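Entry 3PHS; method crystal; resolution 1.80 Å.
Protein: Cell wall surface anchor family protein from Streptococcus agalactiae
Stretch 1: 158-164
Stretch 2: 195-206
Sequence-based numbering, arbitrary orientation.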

# COMPACT_ATOMS: atom_id res chain seq x y z
N PHE A 158 13.57 -9.58 -9.03
CA PHE A 158 12.51 -9.53 -8.04
C PHE A 158 11.37 -8.59 -8.49
O PHE A 158 11.58 -7.73 -9.34
CB PHE A 158 13.06 -8.95 -6.73
CG PHE A 158 13.89 -9.92 -5.93
CD1 PHE A 158 15.26 -10.01 -6.12
CD2 PHE A 158 13.31 -10.67 -4.92
CE1 PHE A 158 16.04 -10.90 -5.33
CE2 PHE A 158 14.07 -11.55 -4.13
CZ PHE A 158 15.43 -11.65 -4.36
N GLU A 159 10.19 -8.81 -7.92
CA GLU A 159 9.10 -7.83 -7.93
C GLU A 159 8.77 -7.49 -6.48
O GLU A 159 9.07 -8.27 -5.58
CB GLU A 159 7.88 -8.38 -8.65
CG GLU A 159 8.11 -8.53 -10.15
CD GLU A 159 7.02 -9.29 -10.87
OE1 GLU A 159 6.09 -9.82 -10.22
OE2 GLU A 159 7.09 -9.34 -12.11
N LEU A 160 8.17 -6.33 -6.27
CA LEU A 160 7.76 -5.89 -4.93
C LEU A 160 6.25 -5.64 -4.91
O LEU A 160 5.71 -5.09 -5.87
CB LEU A 160 8.52 -4.62 -4.55
CG LEU A 160 8.27 -4.08 -3.14
CD1 LEU A 160 8.82 -4.97 -2.05
CD2 LEU A 160 8.86 -2.67 -3.01
N TYR A 161 5.59 -6.08 -3.84
CA TYR A 161 4.15 -5.93 -3.68
C TYR A 161 3.87 -5.31 -2.33
O TYR A 161 4.62 -5.50 -1.40
CB TYR A 161 3.47 -7.30 -3.73
CG TYR A 161 3.52 -7.93 -5.09
CD1 TYR A 161 4.67 -8.59 -5.54
CD2 TYR A 161 2.43 -7.83 -5.95
CE1 TYR A 161 4.71 -9.15 -6.83
CE2 TYR A 161 2.46 -8.40 -7.21
CZ TYR A 161 3.59 -9.06 -7.64
OH TYR A 161 3.60 -9.61 -8.92
N GLU A 162 2.75 -4.60 -2.21
CA GLU A 162 2.20 -4.34 -0.88
C GLU A 162 1.79 -5.71 -0.32
O GLU A 162 1.42 -6.60 -1.09
CB GLU A 162 0.99 -3.40 -0.96
CG GLU A 162 1.35 -2.00 -1.48
CD GLU A 162 0.15 -1.07 -1.65
OE1 GLU A 162 -1.00 -1.50 -1.42
OE2 GLU A 162 0.36 0.09 -2.01
N LYS A 163 1.84 -5.88 1.00
CA LYS A 163 1.34 -7.10 1.65
C LYS A 163 -0.08 -7.42 1.16
O LYS A 163 -0.95 -6.54 1.14
CB LYS A 163 1.36 -6.97 3.18
CG LYS A 163 1.19 -8.31 3.88
CD LYS A 163 1.04 -8.20 5.38
CE LYS A 163 0.66 -9.57 5.95
NZ LYS A 163 1.27 -9.83 7.28
N ASN A 164 -0.30 -8.68 0.76
CA ASN A 164 -1.60 -9.13 0.20
C ASN A 164 -2.01 -8.44 -1.11
O ASN A 164 -3.16 -8.58 -1.55
CB ASN A 164 -2.77 -9.00 1.21
CG ASN A 164 -2.52 -9.73 2.51
OD1 ASN A 164 -2.04 -10.87 2.53
ND2 ASN A 164 -2.86 -9.08 3.62
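Stretch 2, residues 195-206: RISGLIHGDYVL

Stretch 2 folds into two strands, 195-200 and 202-206, and the second of these pairs with strand 158-162. The two axes run antiparallel with a marked twist, at 147° between their N-to-C directions, and approach to 4.5 Å. His201 alone separates the two strands, and Gly202 opens the second; at its phi/psi of 146/-168 a CB would be jammed against the preceding carbonyl O.

The register sets Leu160 beside Leu206, Tyr161 beside Val205 and Glu162 beside Tyr204. Tyr161 and Val205 form the hydrogen-bonded pair: Tyr161 N donates to Val205 O (2.9 Å) and Val205 N to Tyr161 O (2.8 Å). Lys163 N extends the ladder past the strand end by donating to Asp203 O at 2.9 Å. Beyond the Tyr161/Val205 pair, at the Leu160/Leu206 end, Leu160 CA lies 3.4 Å from Val205 O and Leu206 CA 3.5 Å from Glu159 O, both as CA-H...O contacts.

Leu160 and Leu206 share one face of the sheet. Leu160, with chi1 t and chi2 p, brings its end nearer stretch 2 and spreads its methyls: CD1 lies 3.8 Å from both Tyr204 CB and Leu206 CD2, while CD2 reaches Leu199 CD2 (3.9 Å) and Ile196 CD1 (4.1 Å). Leu206, chi1 m and chi2 t, also receives the Phe158 ring, whose CD2 is 4.2 Å from Leu206 CB.

Tyr161 and Val205 occupy the other face. The m rotamer of Tyr161 leads its end away from stretch 2, and its OH donates to Glu159 OE1 (2.8 Å), back along its own strand. Tyr204, also m, places its ring beside Glu162, with CE2 4.0 Å from Glu162 CG, and its OH donates to Ile200 O at 2.6 Å. The O of a water lies 3.2 Å from Tyr204 OH and 2.9 Å from Glu162 OE2, linking the two side chains. The chain of Lys163 is extended through chi3, and its CB packs 3.9 Å from Asp203 CB.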

# COMPACT_ATOMS: atom_id res chain seq x y z
N ARG A 195 18.16 -1.32 -4.26
CA ARG A 195 17.80 -0.27 -3.29
C ARG A 195 16.61 0.51 -3.83
O ARG A 195 16.60 0.92 -4.99
CB ARG A 195 18.95 0.69 -3.02
CG ARG A 195 20.17 0.04 -2.37
CD ARG A 195 21.32 1.03 -2.23
NE ARG A 195 22.50 0.41 -1.60
CZ ARG A 195 23.45 -0.24 -2.27
NH1 ARG A 195 23.38 -0.37 -3.59
NH2 ARG A 195 24.49 -0.75 -1.61
N ILE A 196 15.59 0.69 -2.99
CA ILE A 196 14.37 1.38 -3.42
C ILE A 196 14.02 2.37 -2.31
O ILE A 196 13.79 1.97 -1.19
CB ILE A 196 13.17 0.40 -3.64
CG1 ILE A 196 13.51 -0.72 -4.66
CG2 ILE A 196 11.93 1.17 -4.13
CD1 ILE A 196 12.52 -1.90 -4.62
N SER A 197 13.98 3.67 -2.61
CA SER A 197 13.54 4.63 -1.60
C SER A 197 12.14 5.13 -1.99
O SER A 197 11.61 4.73 -3.02
CB SER A 197 14.54 5.77 -1.45
OG SER A 197 14.70 6.43 -2.69
N GLY A 198 11.55 5.97 -1.16
CA GLY A 198 10.26 6.56 -1.48
C GLY A 198 9.11 5.56 -1.33
O GLY A 198 8.09 5.69 -2.01
N LEU A 199 9.30 4.55 -0.47
CA LEU A 199 8.21 3.61 -0.15
C LEU A 199 7.48 4.08 1.10
O LEU A 199 8.08 4.27 2.15
CB LEU A 199 8.73 2.18 0.07
CG LEU A 199 9.32 1.51 -1.19
CD1 LEU A 199 10.24 0.36 -0.82
CD2 LEU A 199 8.23 1.05 -2.15
N ILE A 200 6.16 4.25 0.99
CA ILE A 200 5.42 4.66 2.17
C ILE A 200 5.56 3.57 3.21
O ILE A 200 5.49 2.37 2.88
CB ILE A 200 3.94 4.96 1.86
CG1 ILE A 200 3.85 6.09 0.84
CG2 ILE A 200 3.19 5.31 3.18
CD1 ILE A 200 2.42 6.38 0.32
N HIS A 201 5.76 3.96 4.47
CA HIS A 201 5.96 2.98 5.54
C HIS A 201 4.80 1.98 5.66
O HIS A 201 3.62 2.33 5.45
CB HIS A 201 6.31 3.67 6.88
CG HIS A 201 5.19 4.47 7.48
ND1 HIS A 201 4.29 3.94 8.39
CD2 HIS A 201 4.83 5.77 7.32
CE1 HIS A 201 3.43 4.87 8.75
NE2 HIS A 201 3.74 6.00 8.12
N GLY A 202 5.15 0.73 5.95
CA GLY A 202 4.16 -0.36 5.97
C GLY A 202 4.76 -1.67 5.50
O GLY A 202 5.98 -1.79 5.35
N ASP A 203 3.89 -2.65 5.24
CA ASP A 203 4.35 -4.02 4.96
C ASP A 203 4.33 -4.35 3.48
O ASP A 203 3.35 -4.07 2.77
CB ASP A 203 3.52 -5.03 5.76
CG ASP A 203 3.72 -4.90 7.25
OD1 ASP A 203 4.73 -4.30 7.68
OD2 ASP A 203 2.84 -5.41 8.00
N TYR A 204 5.42 -4.95 3.02
CA TYR A 204 5.60 -5.29 1.62
C TYR A 204 6.09 -6.72 1.48
O TYR A 204 6.46 -7.36 2.46
CB TYR A 204 6.60 -4.32 0.94
CG TYR A 204 6.13 -2.88 0.89
CD1 TYR A 204 6.25 -2.06 2.00
CD2 TYR A 204 5.54 -2.36 -0.26
CE1 TYR A 204 5.80 -0.73 1.97
CE2 TYR A 204 5.08 -1.02 -0.31
CZ TYR A 204 5.22 -0.22 0.81
OH TYR A 204 4.77 1.08 0.78
N VAL A 205 6.09 -7.21 0.25
CA VAL A 205 6.55 -8.57 -0.04
C VAL A 205 7.44 -8.53 -1.27
O VAL A 205 7.04 -8.03 -2.34
CB VAL A 205 5.37 -9.55 -0.24
CG1 VAL A 205 5.88 -10.94 -0.69
CG2 VAL A 205 4.54 -9.67 1.01
N LEU A 206 8.65 -9.07 -1.12
CA LEU A 206 9.55 -9.27 -2.24
C LEU A 206 9.31 -10.65 -2.85
O LEU A 206 9.36 -11.66 -2.14
CB LEU A 206 11.00 -9.16 -1.77
CG LEU A 206 11.58 -7.75 -1.61
CD1 LEU A 206 12.87 -7.85 -0.81
CD2 LEU A 206 11.82 -7.08 -2.98
O HOH W 1 1.60 1.42 0.30